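Local coordinates for Dbv8 protein (Nonomuraea, PDB 4MFZ) that probably transfers long acyl chains from acyl-CoA to an amino group of a glycopeptide antibiotic precursor, as a member of the GNAT family of acyltransferases, at residues A[210-215]-A[251-256]; A[280-285]-A[330-335]. All blocks are in the same frame, centred on the assembly; numbering follows the deposited sequence.

Contact 1 (A[210-215]-A[251-256]). With MFK (decanoyl-CoA), chain B.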
loop_
_atom_site.group_PDB
_atom_site.type_symbol
_atom_site.label_atom_id
_atom_site.label_comp_id
_atom_site.label_asym_id
_atom_site.label_seq_id
_atom_site.Cartn_x
_atom_site.Cartn_y
_atom_site.Cartn_z
ATOM N N THR A 210 -15.232 -8.219 14.871
ATOM C CA THR A 210 -16.280 -8.102 13.859
ATOM C C THR A 210 -15.716 -7.590 12.519
ATOM O O THR A 210 -14.925 -6.654 12.496
ATOM C CB THR A 210 -17.448 -7.213 14.320
ATOM O OG1 THR A 210 -16.942 -5.934 14.700
ATOM C CG2 THR A 210 -18.190 -7.855 15.519
ATOM N N PRO A 211 -16.126 -8.213 11.408
ATOM C CA PRO A 211 -15.630 -7.826 10.079
ATOM C C PRO A 211 -15.853 -6.331 9.778
ATOM O O PRO A 211 -16.885 -5.757 10.161
ATOM C CB PRO A 211 -16.444 -8.707 9.129
ATOM C CG PRO A 211 -17.632 -9.179 9.932
ATOM C CD PRO A 211 -17.121 -9.301 11.337
ATOM N N VAL A 212 -14.873 -5.695 9.132
ATOM C CA VAL A 212 -14.993 -4.285 8.725
ATOM C C VAL A 212 -14.219 -4.048 7.411
ATOM O O VAL A 212 -13.293 -4.803 7.099
ATOM C CB VAL A 212 -14.539 -3.329 9.871
ATOM C CG1 VAL A 212 -13.037 -3.399 10.155
ATOM C CG2 VAL A 212 -14.974 -1.898 9.602
ATOM N N LEU A 213 -14.601 -3.030 6.636
ATOM C CA LEU A 213 -13.839 -2.667 5.443
ATOM C C LEU A 213 -12.921 -1.502 5.752
ATOM O O LEU A 213 -13.394 -0.455 6.182
ATOM C CB LEU A 213 -14.750 -2.280 4.269
ATOM C CG LEU A 213 -15.635 -3.309 3.549
ATOM C CD1 LEU A 213 -16.218 -2.635 2.318
ATOM C CD2 LEU A 213 -14.888 -4.577 3.163
ATOM N N GLY A 214 -11.617 -1.662 5.558
ATOM C CA GLY A 214 -10.722 -0.516 5.662
ATOM C C GLY A 214 -10.851 0.235 4.343
ATOM O O GLY A 214 -10.772 -0.380 3.292
ATOM N N LEU A 215 -11.108 1.537 4.390
ATOM C CA LEU A 215 -11.279 2.317 3.166
ATOM C C LEU A 215 -10.046 3.174 2.993
ATOM O O LEU A 215 -9.606 3.771 3.957
ATOM C CB LEU A 215 -12.568 3.175 3.215
ATOM C CG LEU A 215 -13.011 3.858 1.907
ATOM C CD1 LEU A 215 -14.518 3.873 1.731
ATOM C CD2 LEU A 215 -12.448 5.268 1.817
ATOM N N ALA A 251 -19.889 -1.949 8.015
ATOM C CA ALA A 251 -19.257 -0.631 8.160
ATOM C C ALA A 251 -17.895 -0.490 7.423
ATOM O O ALA A 251 -17.262 -1.479 7.009
ATOM C CB ALA A 251 -19.140 -0.238 9.648
ATOM N N ALA A 252 -17.452 0.744 7.256
ATOM C CA ALA A 252 -16.094 1.006 6.771
ATOM C C ALA A 252 -15.395 1.962 7.740
ATOM O O ALA A 252 -16.047 2.785 8.376
ATOM C CB ALA A 252 -16.123 1.563 5.343
ATOM N N THR A 253 -14.075 1.830 7.872
ATOM C CA THR A 253 -13.293 2.653 8.783
ATOM C C THR A 253 -12.094 3.283 8.074
ATOM O O THR A 253 -11.606 2.781 7.035
ATOM C CB THR A 253 -12.752 1.843 9.993
ATOM O OG1 THR A 253 -11.914 0.800 9.525
ATOM C CG2 THR A 253 -13.861 1.221 10.816
ATOM N N GLY A 254 -11.616 4.385 8.643
ATOM C CA GLY A 254 -10.431 5.042 8.143
ATOM C C GLY A 254 -9.981 6.062 9.147
ATOM O O GLY A 254 -10.793 6.621 9.899
ATOM N N THR A 255 -8.683 6.312 9.150
ATOM C CA THR A 255 -8.102 7.339 9.990
ATOM C C THR A 255 -7.267 8.242 9.094
ATOM O O THR A 255 -6.483 7.748 8.305
ATOM C CB THR A 255 -7.200 6.726 11.061
ATOM O OG1 THR A 255 -8.013 6.012 11.989
ATOM C CG2 THR A 255 -6.411 7.824 11.823
ATOM N N SER A 256 -7.432 9.555 9.196
ATOM C CA SER A 256 -6.771 10.425 8.214
ATOM C C SER A 256 -6.709 11.884 8.603
ATOM O O SER A 256 -7.544 12.381 9.360
ATOM C CB SER A 256 -7.514 10.318 6.853
ATOM O OG SER A 256 -6.791 10.996 5.825
HETATM C CCG MFK B . -13.601 12.821 1.788
HETATM C CCF MFK B . -14.489 11.771 2.453
HETATM C CCE MFK B . -13.664 10.540 2.761
HETATM C CCD MFK B . -12.916 10.779 4.049
HETATM C CCC MFK B . -12.560 9.431 4.642
HETATM C CCB MFK B . -11.060 9.265 4.682
HETATM C CCA MFK B . -10.755 8.087 5.589
HETATM C CBZ MFK B . -10.134 6.989 4.739
HETATM C CAK MFK B . -8.680 6.808 5.132
HETATM C CAJ MFK B . -7.775 7.146 3.940
HETATM O OAL MFK B . -8.111 6.913 2.774
HETATM S SAI MFK B . -6.240 7.849 4.408
HETATM C CAH MFK B . -5.453 8.216 2.782
HETATM C CAG MFK B . -6.092 9.418 2.078
HETATM N NAF MFK B . -5.436 9.536 0.766
HETATM C CAE MFK B . -4.756 10.632 0.381
HETATM O OAM MFK B . -4.655 11.654 1.056
HETATM C CAD MFK B . -4.129 10.544 -1.027
HETATM C CAC MFK B . -3.594 11.925 -1.452
HETATM N NAB MFK B . -4.668 12.938 -1.419
HETATM C CAA MFK B . -5.299 13.248 -2.561
HETATM O OAO MFK B . -5.023 12.715 -3.647
HETATM C CAN MFK B . -6.373 14.343 -2.479
HETATM O OAU MFK B . -6.293 15.051 -1.221
HETATM C CAP MFK B . -7.805 13.816 -2.724
HETATM C CAR MFK B . -8.127 12.726 -1.713
HETATM C CAS MFK B . -7.991 13.237 -4.123
HETATM C CAQ MFK B . -8.790 14.967 -2.542
HETATM O OAT MFK B . -8.456 15.970 -3.478
HETATM P PAV MFK B . -9.557 16.960 -4.117
HETATM O OAX MFK B . -10.691 16.205 -4.674
HETATM O OAW MFK B . -8.837 17.928 -4.995
HETATM O OAY MFK B . -10.000 17.668 -2.740
HETATM P PAZ MFK B . -10.758 19.071 -2.562
HETATM O OBA MFK B . -11.300 19.059 -1.081
HETATM O OBB MFK B . -11.851 19.296 -3.531
HETATM O "O5'" MFK B . -9.592 20.179 -2.480
HETATM C "C5'" MFK B . -9.834 21.551 -2.265
HETATM C "C4'" MFK B . -8.484 22.272 -2.351
HETATM O "O4'" MFK B . -7.352 21.553 -1.724
HETATM C "C3'" MFK B . -8.052 22.448 -3.787
HETATM O "O3'" MFK B . -7.282 23.648 -3.853
HETATM P PBV MFK B . -7.568 24.689 -5.063
HETATM O OBW MFK B . -6.936 23.936 -6.305
HETATM O OBY MFK B . -6.681 25.993 -4.670
HETATM O OBX MFK B . -8.972 24.951 -5.369
HETATM C "C2'" MFK B . -7.172 21.211 -3.989
HETATM O "O2'" MFK B . -6.284 21.314 -5.086
HETATM C "C1'" MFK B . -6.381 21.181 -2.716
HETATM N N9 MFK B . -5.868 19.815 -2.432
HETATM C C8 MFK B . -6.581 18.775 -1.986
HETATM N N7 MFK B . -5.745 17.736 -1.849
HETATM C C5 MFK B . -4.507 18.152 -2.157
HETATM C C4 MFK B . -4.597 19.436 -2.518
HETATM N N3 MFK B . -3.497 20.131 -2.843
HETATM C C2 MFK B . -2.137 19.543 -2.961
HETATM N N1 MFK B . -2.171 18.126 -2.547
HETATM C C6 MFK B . -3.311 17.527 -2.172
HETATM N N6 MFK B . -3.278 16.249 -1.800
HETATM O O HOH W 1 -8.599 2.518 6.182
#
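L213 bonds strand 251-256 through both its backbone polar groups: its N donates to A251 O at 3.1 Å, and its O accepts T253 N at 2.9 Å, nearly in line with the carbonyl. T253 O then receives L215 N, 3.0 Å away with 172° at the hydrogen. In G214 and A252 the backbone groups turn outward, to N202 and I336, while V212 O accepts H247 NE2. This is the parallel pair of a beta-alpha-beta unit, strands 211-216 and 251-256 joined through helix 226-243, and the two axes splay at 41° as in the GNAT fold. Beyond L215 N the strands part, and a water donates to L215 O at 2.7 Å and to T253 O, bridging the gap. The acyl part of decanoyl-CoA (MFK) lies beside this opening: L215 O is 3.4 Å from MFK CBZ, a side chain at G254 would run into MFK CBZ, and without one MFK CAK lies 3.9 Å from G254 CA. S256 OG, 3.5 Å from the thioester sulfur SAI, bonds L258 N. On the face of V212 and T253, V212 CG2, anti to the backbone N, meets T253 CG2 at 3.5 Å. The small A252 suits the other face, its CB touching both L213 CB and L215 CB.

Contact 2 (A[280-285]-A[330-335]). With MFK (decanoyl-CoA), chain B.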
loop_
_atom_site.group_PDB
_atom_site.type_symbol
_atom_site.label_atom_id
_atom_site.label_comp_id
_atom_site.label_asym_id
_atom_site.label_seq_id
_atom_site.Cartn_x
_atom_site.Cartn_y
_atom_site.Cartn_z
ATOM N N TRP A 280 -19.392 10.735 7.104
ATOM C CA TRP A 280 -18.590 9.957 8.048
ATOM C C TRP A 280 -18.902 10.356 9.455
ATOM O O TRP A 280 -19.131 11.518 9.729
ATOM C CB TRP A 280 -17.112 10.189 7.759
ATOM C CG TRP A 280 -16.625 9.415 6.559
ATOM C CD1 TRP A 280 -16.948 9.620 5.208
ATOM C CD2 TRP A 280 -15.729 8.255 6.569
ATOM N NE1 TRP A 280 -16.322 8.696 4.414
ATOM C CE2 TRP A 280 -15.566 7.852 5.167
ATOM C CE3 TRP A 280 -15.053 7.548 7.566
ATOM C CZ2 TRP A 280 -14.768 6.778 4.803
ATOM C CZ3 TRP A 280 -14.247 6.470 7.188
ATOM C CH2 TRP A 280 -14.111 6.091 5.837
ATOM N N THR A 281 -18.894 9.399 10.376
ATOM C CA THR A 281 -19.046 9.744 11.783
ATOM C C THR A 281 -17.714 9.673 12.537
ATOM O O THR A 281 -17.033 8.666 12.487
ATOM C CB THR A 281 -20.128 8.898 12.485
ATOM O OG1 THR A 281 -19.662 8.569 13.795
ATOM C CG2 THR A 281 -20.459 7.623 11.745
ATOM N N LEU A 282 -17.327 10.758 13.208
ATOM C CA LEU A 282 -16.027 10.820 13.880
ATOM C C LEU A 282 -16.024 10.050 15.200
ATOM O O LEU A 282 -16.897 10.234 16.030
ATOM C CB LEU A 282 -15.588 12.286 14.087
ATOM C CG LEU A 282 -15.419 13.124 12.795
ATOM C CD1 LEU A 282 -14.980 14.548 13.091
ATOM C CD2 LEU A 282 -14.452 12.477 11.809
ATOM N N LEU A 283 -15.057 9.158 15.381
ATOM C CA LEU A 283 -14.879 8.509 16.672
ATOM C C LEU A 283 -14.228 9.503 17.649
ATOM O O LEU A 283 -13.300 10.241 17.279
ATOM C CB LEU A 283 -14.041 7.227 16.532
ATOM C CG LEU A 283 -14.529 6.119 15.569
ATOM C CD1 LEU A 283 -13.407 5.129 15.269
ATOM C CD2 LEU A 283 -15.772 5.383 16.066
ATOM N N ASP A 284 -14.729 9.556 18.880
ATOM C CA ASP A 284 -14.049 10.338 19.918
ATOM C C ASP A 284 -12.956 9.499 20.553
ATOM O O ASP A 284 -13.226 8.421 21.092
ATOM C CB ASP A 284 -15.012 10.820 21.002
ATOM C CG ASP A 284 -16.116 11.689 20.455
ATOM O OD1 ASP A 284 -15.823 12.590 19.631
ATOM O OD2 ASP A 284 -17.280 11.463 20.849
ATOM N N SER A 285 -11.725 9.987 20.482
ATOM C CA SER A 285 -10.594 9.298 21.083
ATOM C C SER A 285 -9.448 10.274 21.283
ATOM O O SER A 285 -9.483 11.402 20.770
ATOM C CB SER A 285 -10.156 8.110 20.218
ATOM O OG SER A 285 -9.751 8.552 18.939
ATOM N N TYR A 330 -4.248 17.496 13.061
ATOM C CA TYR A 330 -4.619 16.190 13.647
ATOM C C TYR A 330 -5.191 15.199 12.628
ATOM O O TYR A 330 -5.813 15.590 11.648
ATOM C CB TYR A 330 -5.579 16.382 14.842
ATOM C CG TYR A 330 -4.946 17.269 15.878
ATOM C CD1 TYR A 330 -4.108 16.731 16.858
ATOM C CD2 TYR A 330 -5.118 18.656 15.836
ATOM C CE1 TYR A 330 -3.481 17.544 17.792
ATOM C CE2 TYR A 330 -4.495 19.475 16.761
ATOM C CZ TYR A 330 -3.677 18.913 17.731
ATOM O OH TYR A 330 -3.056 19.722 18.652
ATOM N N GLN A 331 -4.941 13.914 12.857
ATOM C CA GLN A 331 -5.644 12.841 12.182
ATOM C C GLN A 331 -6.867 12.488 13.001
ATOM O O GLN A 331 -6.814 12.529 14.239
ATOM C CB GLN A 331 -4.770 11.609 12.144
ATOM C CG GLN A 331 -3.576 11.714 11.222
ATOM C CD GLN A 331 -2.930 10.368 11.053
ATOM O OE1 GLN A 331 -3.031 9.731 10.006
ATOM N NE2 GLN A 331 -2.298 9.901 12.108
ATOM N N ARG A 332 -7.962 12.125 12.341
ATOM C CA ARG A 332 -9.119 11.581 13.066
ATOM C C ARG A 332 -9.512 10.236 12.486
ATOM O O ARG A 332 -9.293 9.979 11.296
ATOM C CB ARG A 332 -10.331 12.537 13.074
ATOM C CG ARG A 332 -10.009 14.003 13.347
ATOM C CD ARG A 332 -9.811 14.320 14.822
ATOM N NE ARG A 332 -11.091 14.664 15.419
ATOM C CZ ARG A 332 -11.831 13.807 16.098
ATOM N NH1 ARG A 332 -11.392 12.592 16.273
ATOM N NH2 ARG A 332 -12.994 14.163 16.601
ATOM N N SER A 333 -10.093 9.398 13.345
ATOM C CA SER A 333 -10.653 8.116 12.960
ATOM C C SER A 333 -12.136 8.266 12.748
ATOM O O SER A 333 -12.810 8.993 13.474
ATOM C CB SER A 333 -10.394 7.071 14.054
ATOM O OG SER A 333 -9.005 6.895 14.191
ATOM N N GLY A 334 -12.654 7.600 11.732
ATOM C CA GLY A 334 -14.066 7.744 11.418
ATOM C C GLY A 334 -14.644 6.424 10.947
ATOM O O GLY A 334 -13.884 5.506 10.670
ATOM N N ARG A 335 -15.973 6.342 10.859
ATOM C CA ARG A 335 -16.658 5.193 10.245
ATOM C C ARG A 335 -17.823 5.634 9.352
ATOM O O ARG A 335 -18.436 6.660 9.603
ATOM C CB ARG A 335 -17.286 4.265 11.291
ATOM C CG ARG A 335 -16.400 3.698 12.379
ATOM C CD ARG A 335 -17.291 3.042 13.438
ATOM N NE ARG A 335 -18.505 3.847 13.655
ATOM C CZ ARG A 335 -19.760 3.402 13.610
ATOM N NH1 ARG A 335 -20.019 2.116 13.398
ATOM N NH2 ARG A 335 -20.760 4.252 13.803
HETATM C CCG MFK B . -13.601 12.821 1.788
HETATM C CCF MFK B . -14.489 11.771 2.453
HETATM C CCE MFK B . -13.664 10.540 2.761
HETATM C CCD MFK B . -12.916 10.779 4.049
HETATM C CCC MFK B . -12.560 9.431 4.642
HETATM C CCB MFK B . -11.060 9.265 4.682
HETATM C CCA MFK B . -10.755 8.087 5.589
HETATM C CBZ MFK B . -10.134 6.989 4.739
HETATM C CAK MFK B . -8.680 6.808 5.132
HETATM C CAJ MFK B . -7.775 7.146 3.940
HETATM O OAL MFK B . -8.111 6.913 2.774
HETATM S SAI MFK B . -6.240 7.849 4.408
HETATM C CAH MFK B . -5.453 8.216 2.782
HETATM C CAG MFK B . -6.092 9.418 2.078
HETATM N NAF MFK B . -5.436 9.536 0.766
HETATM C CAE MFK B . -4.756 10.632 0.381
HETATM O OAM MFK B . -4.655 11.654 1.056
HETATM C CAD MFK B . -4.129 10.544 -1.027
HETATM C CAC MFK B . -3.594 11.925 -1.452
HETATM N NAB MFK B . -4.668 12.938 -1.419
HETATM C CAA MFK B . -5.299 13.248 -2.561
HETATM O OAO MFK B . -5.023 12.715 -3.647
HETATM C CAN MFK B . -6.373 14.343 -2.479
HETATM O OAU MFK B . -6.293 15.051 -1.221
HETATM C CAP MFK B . -7.805 13.816 -2.724
HETATM C CAR MFK B . -8.127 12.726 -1.713
HETATM C CAS MFK B . -7.991 13.237 -4.123
HETATM C CAQ MFK B . -8.790 14.967 -2.542
HETATM O OAT MFK B . -8.456 15.970 -3.478
HETATM P PAV MFK B . -9.557 16.960 -4.117
HETATM O OAX MFK B . -10.691 16.205 -4.674
HETATM O OAW MFK B . -8.837 17.928 -4.995
HETATM O OAY MFK B . -10.000 17.668 -2.740
HETATM P PAZ MFK B . -10.758 19.071 -2.562
HETATM O OBA MFK B . -11.300 19.059 -1.081
HETATM O OBB MFK B . -11.851 19.296 -3.531
HETATM O "O5'" MFK B . -9.592 20.179 -2.480
HETATM C "C5'" MFK B . -9.834 21.551 -2.265
HETATM C "C4'" MFK B . -8.484 22.272 -2.351
HETATM O "O4'" MFK B . -7.352 21.553 -1.724
HETATM C "C3'" MFK B . -8.052 22.448 -3.787
HETATM O "O3'" MFK B . -7.282 23.648 -3.853
HETATM P PBV MFK B . -7.568 24.689 -5.063
HETATM O OBW MFK B . -6.936 23.936 -6.305
HETATM O OBY MFK B . -6.681 25.993 -4.670
HETATM O OBX MFK B . -8.972 24.951 -5.369
HETATM C "C2'" MFK B . -7.172 21.211 -3.989
HETATM O "O2'" MFK B . -6.284 21.314 -5.086
HETATM C "C1'" MFK B . -6.381 21.181 -2.716
HETATM N N9 MFK B . -5.868 19.815 -2.432
HETATM C C8 MFK B . -6.581 18.775 -1.986
HETATM N N7 MFK B . -5.745 17.736 -1.849
HETATM C C5 MFK B . -4.507 18.152 -2.157
HETATM C C4 MFK B . -4.597 19.436 -2.518
HETATM N N3 MFK B . -3.497 20.131 -2.843
HETATM C C2 MFK B . -2.137 19.543 -2.961
HETATM N N1 MFK B . -2.171 18.126 -2.547
HETATM C C6 MFK B . -3.311 17.527 -2.172
HETATM N N6 MFK B . -3.278 16.249 -1.800
#
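T281 and R335 form an antiparallel hydrogen-bonded pair: T281 N donates to R335 O at 2.9 Å, in the carbonyl plane and nearly straight, and R335 N returns a bond to T281 O. The next pair, L282 with G334, is non-hydrogen-bonded, and here glycine suits the place, because a CB would press on W280 CE3; its CA lies in the ring plane at the indole edge, with CE3 3.6 Å from G334 C. A third backbone bond, L283 N to S333 O at 3.0 Å, leads into a side-chain one. R332, bent at chi2 (-80°) and chi3 (-89°), folds back to give its NH1 to L283 O at 3.2 Å, with the acceptor near the guanidinium plane. D284 OD1 is 4.4 Å from R332 NH2, too far for a salt bridge, although the charge may still favour the arginine's position. L283 suits its place by its two methyl ends: CD1 packs on S333 CB, while CD2 lies 3.8 Å from CD of R335, whose aliphatic part crosses it at about a right angle. Further out, R332 also touches L259 and P261, and S333 OG is shared between T255 OG1 of the next strand and Q288 OE1. W280 NE1 bonds Y229 OH, which helps fix the rotation of the indole. The ring thus presents a broad apolar face to the decanoyl chain: MFK CCC sits 3.4 Å above the W280 ring plane, offset toward the rim, so the acyl tail is held there by dispersion and hydrophobic contact while the indole's one polar group is satisfied elsewhere.

From the N terminus, strand 211-216 comes first, and the chain runs through helix 226-243 before strand 251-256 returns beside it, closing contact 1 across 35 intervening residues. Contact 2 opens only afterwards: after residues 280-285 the chain passes through helices 291-299 and 314-324, and strand 330-337 then lies between strands 251-256 and 281-289. The two loops therefore follow in series, neither enclosing nor crossing the other, yet their contacts meet in one sheet, ordered 211-216, 251-256, 330-337, 281-289. The join between 251-256 and 330-337 includes G254 O to G334 N at 2.8 Å, a probable hydrogen bond. Both contacts border the bound decanoyl-CoA, contact 1 also near its thioester and contact 2 along its tail.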